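Local coordinates for glycerol uptake operon antiterminator regulatory protein (Listeria monocytogenes str. 4b, PDB 3KTS) that probably regulates the glycerol uptake operon by transcription antitermination in response to glycerol-3-phosphate, at residues Y116-Q124 with Q141-I151. Sequence-based numbering, arbitrary orientation.
Sequences YNKGVALIQ and QVQKMTQKLHI
Tyr-116, Val-120 and Ile-123 meet Met-145, Leu-149 and Ile-151 in an apolar contact between neighbouring outer helices of a TIM barrel. Helix 113-126 and helix 139-149 follow each other around the barrel. Strand 130-134 lies between them in the chain, within the alternating strand-helix order of the barrel. The axes of segments 116-124 and 141-149 cross at -33° and approach to 12.1 Å. Side chains bridge the gap, with no hydrogen bond across the two segments.

Tyr-116 is a knob in a hole formed by Gln-141, Lys-144, Met-145 and Lys-148. Tyr-116 CG is anti to the backbone N (chi1 -173°), which carries the ring across to the second helix. There Tyr-116 CE1 lies 3.8 Å from Met-145 CG. The amide of Gln-141 stands nearly perpendicular to the ring, with the planes 81° apart. Within its own helix, Val-120 CG1 lies over the outer part of one ring face.

Met-145 is buried and touches Tyr-116, Val-120 and Ile-123. Its sulfur makes an oblique Met-aromatic contact, with Met-145 SD 5.5 Å from the Tyr-116 ring centroid. Its chain bends at chi2 and chi3, and Met-145 CE ends 3.8 Å from Val-120 CG1. Met-145 also touches Leu-133 of strand 130-134, so it links the helix pair to the barrel wall.

Ile-123 packs inward on Leu-108 and Ile-131 of the barrel strands. Beyond Leu-149 the chain turns at His-150, which has positive phi, and heads for strand 153-156. Ile-123 CG2 meets both sides of this turn, 4.2 Å from Leu-149 CD1 and 3.9 Å from Ile-151 CD1.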
# COMPACT_ATOMS: atom_id res chain seq x y z
N TYR A 116 -7.27 -11.61 12.32
CA TYR A 116 -5.95 -12.23 12.16
C TYR A 116 -6.08 -13.59 11.46
O TYR A 116 -5.52 -13.77 10.39
CB TYR A 116 -5.26 -12.38 13.52
CG TYR A 116 -3.82 -12.87 13.46
CD1 TYR A 116 -2.77 -11.96 13.35
CD2 TYR A 116 -3.50 -14.23 13.54
CE1 TYR A 116 -1.45 -12.39 13.29
CE2 TYR A 116 -2.18 -14.67 13.48
CZ TYR A 116 -1.16 -13.74 13.36
OH TYR A 116 0.15 -14.15 13.31
N ASN A 117 -6.84 -14.50 12.07
CA ASN A 117 -6.97 -15.89 11.62
C ASN A 117 -7.49 -16.05 10.20
O ASN A 117 -6.98 -16.87 9.44
CB ASN A 117 -7.87 -16.69 12.57
CG ASN A 117 -7.24 -16.94 13.92
OD1 ASN A 117 -6.09 -16.57 14.17
ND2 ASN A 117 -8.00 -17.56 14.82
N LYS A 118 -8.51 -15.27 9.86
CA LYS A 118 -9.08 -15.30 8.52
C LYS A 118 -8.14 -14.64 7.53
O LYS A 118 -8.04 -15.07 6.38
CB LYS A 118 -10.46 -14.62 8.50
CG LYS A 118 -11.52 -15.41 9.27
CD LYS A 118 -12.82 -14.66 9.40
CE LYS A 118 -13.80 -15.45 10.25
NZ LYS A 118 -15.14 -14.80 10.29
N GLY A 119 -7.44 -13.61 8.00
CA GLY A 119 -6.52 -12.83 7.19
C GLY A 119 -5.24 -13.57 6.85
O GLY A 119 -4.76 -13.47 5.73
N VAL A 120 -4.69 -14.30 7.82
CA VAL A 120 -3.50 -15.12 7.57
C VAL A 120 -3.84 -16.29 6.64
O VAL A 120 -3.01 -16.69 5.83
CB VAL A 120 -2.78 -15.63 8.87
CG1 VAL A 120 -2.27 -14.46 9.70
CG2 VAL A 120 -3.67 -16.54 9.71
N ALA A 121 -5.06 -16.79 6.75
CA ALA A 121 -5.56 -17.85 5.87
C ALA A 121 -5.70 -17.33 4.44
O ALA A 121 -5.42 -18.06 3.49
CB ALA A 121 -6.89 -18.40 6.40
N LEU A 122 -6.11 -16.06 4.30
CA LEU A 122 -6.27 -15.44 2.98
C LEU A 122 -4.92 -15.15 2.33
O LEU A 122 -4.75 -15.39 1.13
CB LEU A 122 -7.10 -14.15 3.07
CG LEU A 122 -7.58 -13.53 1.75
CD1 LEU A 122 -8.25 -14.57 0.83
CD2 LEU A 122 -8.53 -12.38 2.00
N ILE A 123 -3.98 -14.66 3.13
CA ILE A 123 -2.58 -14.44 2.73
C ILE A 123 -1.97 -15.75 2.23
O ILE A 123 -1.29 -15.77 1.20
CB ILE A 123 -1.75 -13.86 3.90
CG1 ILE A 123 -2.11 -12.38 4.11
CG2 ILE A 123 -0.26 -13.98 3.64
CD1 ILE A 123 -1.71 -11.86 5.47
N GLN A 124 -2.23 -16.83 2.97
CA GLN A 124 -1.75 -18.16 2.62
C GLN A 124 -2.28 -18.61 1.27
O GLN A 124 -1.54 -19.19 0.48
CB GLN A 124 -2.16 -19.18 3.70
CG GLN A 124 -1.32 -20.45 3.71
CD GLN A 124 0.13 -20.20 4.12
OE1 GLN A 124 0.41 -19.41 5.02
NE2 GLN A 124 1.06 -20.89 3.45
N GLN A 141 2.58 -6.93 16.90
CA GLN A 141 1.75 -7.66 15.93
C GLN A 141 2.41 -7.75 14.57
O GLN A 141 2.23 -8.73 13.85
CB GLN A 141 0.35 -7.04 15.79
CG GLN A 141 -0.64 -7.41 16.91
CD GLN A 141 -0.68 -8.90 17.23
OE1 GLN A 141 -0.93 -9.74 16.37
NE2 GLN A 141 -0.44 -9.23 18.50
N VAL A 142 3.18 -6.71 14.23
CA VAL A 142 3.97 -6.68 12.99
C VAL A 142 5.11 -7.69 13.10
O VAL A 142 5.44 -8.38 12.13
CB VAL A 142 4.45 -5.24 12.68
CG1 VAL A 142 5.46 -5.22 11.53
CG2 VAL A 142 3.26 -4.37 12.32
N GLN A 143 5.67 -7.80 14.30
CA GLN A 143 6.70 -8.79 14.62
C GLN A 143 6.18 -10.22 14.48
O GLN A 143 6.78 -11.03 13.76
CB GLN A 143 7.26 -8.54 16.03
CG GLN A 143 8.53 -9.33 16.34
CD GLN A 143 9.35 -8.71 17.46
OE1 GLN A 143 8.81 -8.27 18.48
NE2 GLN A 143 10.66 -8.66 17.27
N LYS A 144 5.05 -10.52 15.14
CA LYS A 144 4.39 -11.83 15.06
C LYS A 144 4.09 -12.24 13.62
O LYS A 144 4.26 -13.40 13.25
CB LYS A 144 3.07 -11.83 15.84
CG LYS A 144 3.17 -12.08 17.34
CD LYS A 144 1.77 -12.00 17.97
CE LYS A 144 1.83 -11.92 19.49
NZ LYS A 144 1.96 -13.26 20.13
N MET A 145 3.64 -11.28 12.82
CA MET A 145 3.19 -11.56 11.46
C MET A 145 4.37 -11.89 10.55
O MET A 145 4.31 -12.81 9.74
CB MET A 145 2.41 -10.38 10.89
CG MET A 145 0.90 -10.57 10.91
SD MET A 145 0.23 -10.99 9.29
CE MET A 145 0.95 -12.61 9.04
N THR A 146 5.45 -11.13 10.69
CA THR A 146 6.62 -11.28 9.83
C THR A 146 7.29 -12.63 10.05
O THR A 146 7.85 -13.21 9.11
CB THR A 146 7.65 -10.16 10.07
OG1 THR A 146 7.71 -9.85 11.47
CG2 THR A 146 7.26 -8.91 9.29
N GLN A 147 7.24 -13.12 11.28
CA GLN A 147 7.92 -14.36 11.64
C GLN A 147 7.06 -15.57 11.30
O GLN A 147 7.34 -16.69 11.73
CB GLN A 147 8.27 -14.37 13.12
CG GLN A 147 9.61 -13.73 13.45
CD GLN A 147 9.72 -13.31 14.90
OE1 GLN A 147 9.37 -14.06 15.81
NE2 GLN A 147 10.21 -12.09 15.12
N LYS A 148 6.00 -15.34 10.51
CA LYS A 148 5.03 -16.39 10.22
C LYS A 148 5.32 -17.04 8.87
O LYS A 148 5.51 -18.26 8.79
CB LYS A 148 3.61 -15.81 10.23
CG LYS A 148 2.87 -16.02 11.54
CD LYS A 148 2.27 -17.42 11.61
CE LYS A 148 2.83 -18.19 12.80
NZ LYS A 148 1.96 -19.35 13.16
N LEU A 149 5.35 -16.23 7.82
CA LEU A 149 5.54 -16.74 6.47
C LEU A 149 6.86 -16.26 5.88
O LEU A 149 7.52 -16.98 5.12
CB LEU A 149 4.38 -16.32 5.56
CG LEU A 149 2.98 -16.68 6.06
CD1 LEU A 149 2.29 -15.46 6.66
CD2 LEU A 149 2.14 -17.26 4.93
N HIS A 150 7.25 -15.04 6.23
CA HIS A 150 8.04 -14.20 5.34
C HIS A 150 7.38 -14.06 3.97
O HIS A 150 7.83 -14.65 2.99
CB HIS A 150 9.46 -14.76 5.18
CG HIS A 150 10.53 -13.72 5.17
ND1 HIS A 150 10.70 -12.82 6.20
CD2 HIS A 150 11.48 -13.43 4.26
CE1 HIS A 150 11.72 -12.03 5.92
NE2 HIS A 150 12.21 -12.37 4.75
N ILE A 151 6.30 -13.29 3.92
CA ILE A 151 6.21 -12.17 2.98
C ILE A 151 6.52 -10.85 3.67
O ILE A 151 6.25 -10.67 4.85
CB ILE A 151 4.81 -12.09 2.34
CG1 ILE A 151 4.53 -13.35 1.52
CG2 ILE A 151 4.69 -10.84 1.48
CD1 ILE A 151 3.12 -13.88 1.68